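Local structure of tautomerase (6VVW) at residues R72-E75 with V76-N79; A78-L81 with A82-K86; I104-P108 with E109-V113. The protein belongs to the tautomerase (MIF-like) superfamily of small beta-alpha-beta proteins and assembles here as a trimer. All coordinates share one frame; numbering follows the deposited sequence.

Contact 1 of 3, residues R72-E75 with V76-N79; sequences RNDE and VKAN
K77 folds back over the start of its own helix and meets the chain at R72 and N73. Its backbone N donates to N73 O at 2.8 Å with an almost straight N-H...O angle of 177°. A78 N donates to D74 O at 2.9 Å and comes from above that carbonyl plane, 46° out of it. N73 holds the N-cap position, but its side chain makes no capping bond. The N73 carbonyl is crowded by carbon as well, with K77 CG and V76 CG1 each 3.2 Å from N73 O. K77 CG lies anti to the carbonyl carbon (chi1 -58°), and the fully extended chain beyond it runs back toward R72, where NZ gives a weak hydrogen bond to R72 O at 3.3 Å. On the apolar side V76 CG1 rests 4.0 Å from R72 CB. D74 OD1 is 4.3 Å from K77 NZ, beyond a salt bridge, and instead accepts a weak hydrogen bond from H110 NE2 of the second subunit. This first turn of helix 74-92 follows strand 62-69 and leans on strand 99-106: K77 packs on L103 and forms a long, weak ion pair with D105, which R72 also touches.

Contact 2 of 3, residues A78-L81 with A82-K86; sequences ANFL and AAINK
Backbone carbonyls of N79, F80 and L81 carry the helical bonding into A83, I84 and N85, each linked to the residue four places on. A83 N lies 3.0 Å from N79 O with an N-H...O angle of 176°. The bond from I84 N to F80 O is shorter, 2.8 Å, but more bent at 143°, and N85 N reaches L81 O at 3.0 Å. N79 O also takes a weak bond from A82 N at 3.1 Å, so two donors share one acceptor.

Among the side chains, F80 and I84 carry the apolar contact. They lie side by side and point the same way, one helical turn apart. I84 CD1 touches the phenyl ring at its edge, near the ring plane, 3.8 Å from F80 CD2. The same methyl stays close to the backbone, 3.4 Å from F80 O, while I84 CB is nearer still at 3.0 Å. That carbonyl is therefore bonded by I84 N and flanked by carbon of the same residue. N85 turns differently: its CG is anti to the backbone N (chi1 178°), which carries the amide away from 78-81, where ND2 donates to D96 O.

Buried F80, L81, I84 and N85 face the fold, while A82 is exposed. F80 and I84 face strand 62-69 through L68 and I64, and L81 and N85 lie over strand 99-106. A83 and I84 touch V27 of helix 16-30, while L81 and N85 also pack on G116 of the second subunit.

Contact 3 of 3, residues I104-P108 with E109-V113; sequences IDIAP and EHMGV
A107 and H110 close a type I beta turn, A107-P108-E109-H110, that leads the chain from strand 99-106 of the beta-alpha-beta fold toward a short, weakly bonded strand at about 111-112. H110 N donates to A107 O at 2.9 Å with an angle of 158°. The backbone supports the assignment, with P108 and E109 both in the helical region of phi and psi.

The tight part lies at the base of the turn, where the buried side chains of I106 and M111 cross at about a right angle. I106 CG2 runs against much of the thioether chain: M111 CB is 3.6 Å away, and M111 SD 3.7 Å from the same methyl. A bend at chi3 (-135°) keeps M111 CE beside it too, 3.8 Å from I106 CG2. The sheet continues across the interface here, as M111 and G112 pair antiparallel with a strand of the third subunit.

The outer side is looser, with longer contacts, and is partly exposed although the third subunit borders it. A107 CB approaches the imidazole obliquely, 4.0 Å from H110 ND1, and stands 4.1 Å from E109 OE1, where the glutamate chain bends at chi2. The H110 ring leads away from 104-108, and its NE2 makes a weak hydrogen bond with D74 of the third subunit. Between the two sides, the far methyl of I106 lies close against the backbone, I106 CD1 being 3.1 Å from H110 O.

Contacts 1 and 2 are successive parts of helix 74-92, sharing A78 and N79, with centres about 10 Å apart. Contact 1 is at the surface and largely polar, while contact 2 is partly buried, with apolar side chains set against the sheet. Contact 3 belongs to the end of strand 99-106, the next element in the chain, and combines a buried apolar pair with a partly exposed turn. It meets contact 1 through D105, whose OD1 forms a long, weak ion pair with K77 NZ at 3.6 Å, R72 touching secondarily; contact 2 stays about 8 Å off at the nearest atoms. Contacts 1 and 2 border the second subunit; contact 3 is engaged chiefly with the third.

Contact 1 of 3, residues R72-E75 with V76-N79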
# COMPACT_ATOMS: atom_id res chain seq x y z
N ARG A 72 -1.94 -16.28 -12.74
CA ARG A 72 -0.61 -16.28 -13.35
C ARG A 72 0.29 -17.24 -12.58
O ARG A 72 0.03 -17.60 -11.44
CB ARG A 72 0.01 -14.87 -13.38
CG ARG A 72 -0.53 -13.84 -14.43
CD ARG A 72 0.33 -12.51 -14.46
NE ARG A 72 -0.39 -11.31 -14.92
CZ ARG A 72 -1.33 -10.68 -14.20
NH1 ARG A 72 -1.66 -11.17 -13.02
NH2 ARG A 72 -1.95 -9.59 -14.66
N ASN A 73 1.39 -17.62 -13.22
CA ASN A 73 2.17 -18.75 -12.76
C ASN A 73 3.31 -18.32 -11.85
O ASN A 73 3.97 -17.31 -12.09
CB ASN A 73 2.73 -19.50 -13.96
CG ASN A 73 2.73 -20.98 -13.75
OD1 ASN A 73 2.31 -21.46 -12.70
ND2 ASN A 73 3.20 -21.73 -14.73
N ASP A 74 3.56 -19.14 -10.83
CA ASP A 74 4.73 -19.04 -9.98
C ASP A 74 5.99 -18.71 -10.75
O ASP A 74 6.91 -18.09 -10.21
CB ASP A 74 4.96 -20.36 -9.25
CG ASP A 74 4.17 -20.45 -7.98
OD1 ASP A 74 3.32 -19.57 -7.78
OD2 ASP A 74 4.40 -21.40 -7.20
N GLU A 75 6.08 -19.15 -11.99
CA GLU A 75 7.34 -18.93 -12.64
C GLU A 75 7.34 -17.67 -13.47
O GLU A 75 8.38 -17.03 -13.59
CB GLU A 75 7.74 -20.14 -13.50
CG GLU A 75 6.69 -20.72 -14.38
CD GLU A 75 7.27 -21.79 -15.29
OE1 GLU A 75 8.49 -22.06 -15.20
OE2 GLU A 75 6.51 -22.35 -16.10
N VAL A 76 6.20 -17.26 -13.99
CA VAL A 76 6.21 -15.94 -14.59
C VAL A 76 6.33 -14.88 -13.51
O VAL A 76 7.05 -13.90 -13.66
CB VAL A 76 4.97 -15.72 -15.49
CG1 VAL A 76 3.75 -15.39 -14.67
CG2 VAL A 76 5.26 -14.62 -16.48
N LYS A 77 5.66 -15.09 -12.37
CA LYS A 77 5.85 -14.19 -11.24
C LYS A 77 7.31 -14.19 -10.82
O LYS A 77 7.94 -13.13 -10.71
CB LYS A 77 4.96 -14.61 -10.09
CG LYS A 77 3.50 -14.65 -10.41
CD LYS A 77 2.76 -15.22 -9.21
CE LYS A 77 1.26 -15.33 -9.45
NZ LYS A 77 0.62 -16.28 -8.48
N ALA A 78 7.86 -15.38 -10.60
CA ALA A 78 9.29 -15.52 -10.40
C ALA A 78 10.09 -14.81 -11.47
O ALA A 78 11.27 -14.53 -11.26
CB ALA A 78 9.67 -17.00 -10.39
N ASN A 79 9.49 -14.53 -12.62
CA ASN A 79 10.26 -13.87 -13.66
C ASN A 79 10.22 -12.37 -13.49
O ASN A 79 11.27 -11.71 -13.58
CB ASN A 79 9.76 -14.30 -15.03
CG ASN A 79 10.33 -15.63 -15.47
OD1 ASN A 79 10.74 -16.44 -14.64
ND2 ASN A 79 10.38 -15.86 -16.78

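Contact 2 of 3, residues A78-L81 with A82-K86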
# COMPACT_ATOMS: atom_id res chain seq x y z
N ALA A 78 7.86 -15.38 -10.60
CA ALA A 78 9.29 -15.52 -10.40
C ALA A 78 10.09 -14.81 -11.47
O ALA A 78 11.27 -14.53 -11.26
CB ALA A 78 9.67 -17.00 -10.39
N ASN A 79 9.49 -14.53 -12.62
CA ASN A 79 10.26 -13.87 -13.66
C ASN A 79 10.22 -12.37 -13.49
O ASN A 79 11.27 -11.71 -13.58
CB ASN A 79 9.76 -14.30 -15.03
CG ASN A 79 10.33 -15.63 -15.47
OD1 ASN A 79 10.74 -16.44 -14.64
ND2 ASN A 79 10.38 -15.86 -16.78
N PHE A 80 9.02 -11.83 -13.27
CA PHE A 80 8.85 -10.46 -12.79
C PHE A 80 9.91 -10.10 -11.78
O PHE A 80 10.65 -9.13 -11.93
CB PHE A 80 7.50 -10.27 -12.12
CG PHE A 80 6.36 -10.13 -13.04
CD1 PHE A 80 5.84 -11.22 -13.70
CD2 PHE A 80 5.75 -8.91 -13.20
CE1 PHE A 80 4.75 -11.10 -14.52
CE2 PHE A 80 4.66 -8.78 -14.03
CZ PHE A 80 4.16 -9.87 -14.70
N LEU A 81 9.96 -10.89 -10.70
CA LEU A 81 10.83 -10.55 -9.58
C LEU A 81 12.28 -10.38 -10.02
O LEU A 81 12.96 -9.44 -9.58
CB LEU A 81 10.70 -11.63 -8.50
CG LEU A 81 9.24 -11.87 -8.14
CD1 LEU A 81 9.07 -12.88 -7.02
CD2 LEU A 81 8.64 -10.55 -7.78
N ALA A 82 12.76 -11.25 -10.90
CA ALA A 82 14.16 -11.23 -11.29
C ALA A 82 14.47 -10.08 -12.24
O ALA A 82 15.48 -9.37 -12.08
CB ALA A 82 14.53 -12.57 -11.92
N ALA A 83 13.61 -9.86 -13.24
CA ALA A 83 13.89 -8.76 -14.16
C ALA A 83 13.63 -7.41 -13.52
O ALA A 83 14.24 -6.42 -13.91
CB ALA A 83 13.05 -8.89 -15.42
N ILE A 84 12.74 -7.34 -12.53
CA ILE A 84 12.34 -6.08 -11.93
C ILE A 84 13.31 -5.66 -10.84
O ILE A 84 13.56 -4.46 -10.64
CB ILE A 84 10.90 -6.19 -11.40
CG1 ILE A 84 9.88 -5.85 -12.48
CG2 ILE A 84 10.67 -5.29 -10.23
CD1 ILE A 84 8.52 -6.47 -12.24
N ASN A 85 13.87 -6.64 -10.12
CA ASN A 85 15.07 -6.37 -9.34
C ASN A 85 16.22 -5.97 -10.26
O ASN A 85 17.01 -5.08 -9.92
CB ASN A 85 15.41 -7.60 -8.50
CG ASN A 85 16.67 -7.42 -7.68
OD1 ASN A 85 17.78 -7.56 -8.20
ND2 ASN A 85 16.51 -7.16 -6.39
N LYS A 86 16.33 -6.59 -11.44
CA LYS A 86 17.37 -6.20 -12.39
C LYS A 86 17.24 -4.73 -12.77
O LYS A 86 18.22 -3.98 -12.73
CB LYS A 86 17.29 -7.08 -13.63
CG LYS A 86 18.38 -6.80 -14.68
CD LYS A 86 19.16 -8.06 -14.99
CE LYS A 86 20.11 -8.37 -13.84
NZ LYS A 86 20.99 -9.56 -14.03

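Contact 3 of 3, residues I104-P108 with E109-V113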
# COMPACT_ATOMS: atom_id res chain seq x y z
N ILE A 104 0.87 -9.53 -5.51
CA ILE A 104 -0.46 -9.59 -4.93
C ILE A 104 -1.40 -9.87 -6.08
O ILE A 104 -1.63 -9.00 -6.93
CB ILE A 104 -0.84 -8.30 -4.21
CG1 ILE A 104 0.38 -7.68 -3.55
CG2 ILE A 104 -1.91 -8.57 -3.19
CD1 ILE A 104 0.14 -7.17 -2.16
N ASP A 105 -1.95 -11.08 -6.12
CA ASP A 105 -2.80 -11.51 -7.22
C ASP A 105 -4.24 -11.31 -6.82
O ASP A 105 -4.73 -11.94 -5.88
CB ASP A 105 -2.50 -12.95 -7.61
CG ASP A 105 -1.21 -13.07 -8.35
OD1 ASP A 105 -0.16 -12.88 -7.69
OD2 ASP A 105 -1.21 -13.26 -9.59
N ILE A 106 -4.92 -10.40 -7.55
CA ILE A 106 -6.28 -9.96 -7.30
C ILE A 106 -7.23 -10.71 -8.23
O ILE A 106 -6.90 -11.07 -9.37
CB ILE A 106 -6.43 -8.43 -7.49
CG1 ILE A 106 -7.28 -7.83 -6.38
CG2 ILE A 106 -7.09 -8.08 -8.83
CD1 ILE A 106 -7.98 -6.54 -6.80
N ALA A 107 -8.33 -10.92 -7.77
CA ALA A 107 -9.38 -11.66 -8.44
C ALA A 107 -10.18 -10.71 -9.31
O ALA A 107 -10.32 -9.54 -8.99
CB ALA A 107 -10.30 -12.32 -7.41
N PRO A 108 -10.71 -11.21 -10.42
CA PRO A 108 -11.29 -10.31 -11.41
C PRO A 108 -12.51 -9.57 -10.93
O PRO A 108 -12.83 -8.51 -11.49
CB PRO A 108 -11.62 -11.26 -12.57
CG PRO A 108 -10.59 -12.34 -12.44
CD PRO A 108 -10.48 -12.56 -10.97
N GLU A 109 -13.20 -10.07 -9.91
CA GLU A 109 -14.35 -9.40 -9.31
C GLU A 109 -13.95 -8.42 -8.23
O GLU A 109 -14.82 -7.71 -7.71
CB GLU A 109 -15.32 -10.40 -8.68
CG GLU A 109 -15.66 -11.56 -9.55
CD GLU A 109 -14.76 -12.70 -9.31
OE1 GLU A 109 -14.25 -12.80 -8.18
OE2 GLU A 109 -14.55 -13.50 -10.24
N HIS A 110 -12.69 -8.40 -7.83
CA HIS A 110 -12.25 -7.55 -6.74
C HIS A 110 -11.36 -6.40 -7.21
O HIS A 110 -10.87 -5.65 -6.37
CB HIS A 110 -11.54 -8.39 -5.70
CG HIS A 110 -12.47 -9.31 -4.96
ND1 HIS A 110 -12.05 -10.48 -4.38
CD2 HIS A 110 -13.80 -9.22 -4.74
CE1 HIS A 110 -13.09 -11.08 -3.81
NE2 HIS A 110 -14.16 -10.33 -4.02
N MET A 111 -11.15 -6.25 -8.50
CA MET A 111 -10.43 -5.10 -9.03
C MET A 111 -11.43 -4.22 -9.76
O MET A 111 -12.09 -4.68 -10.69
CB MET A 111 -9.31 -5.51 -9.97
CG MET A 111 -8.14 -4.56 -9.90
SD MET A 111 -6.77 -5.09 -10.91
CE MET A 111 -5.37 -4.85 -9.84
N GLY A 112 -11.53 -2.97 -9.33
CA GLY A 112 -12.43 -2.04 -9.98
C GLY A 112 -11.68 -1.24 -11.01
O GLY A 112 -10.72 -0.54 -10.68
N VAL A 113 -12.07 -1.36 -12.27
CA VAL A 113 -11.26 -0.81 -13.34
C VAL A 113 -12.10 0.18 -14.14
O VAL A 113 -12.95 0.88 -13.56
CB VAL A 113 -10.69 -1.96 -14.19
CG1 VAL A 113 -9.93 -2.92 -13.28
CG2 VAL A 113 -11.79 -2.72 -14.89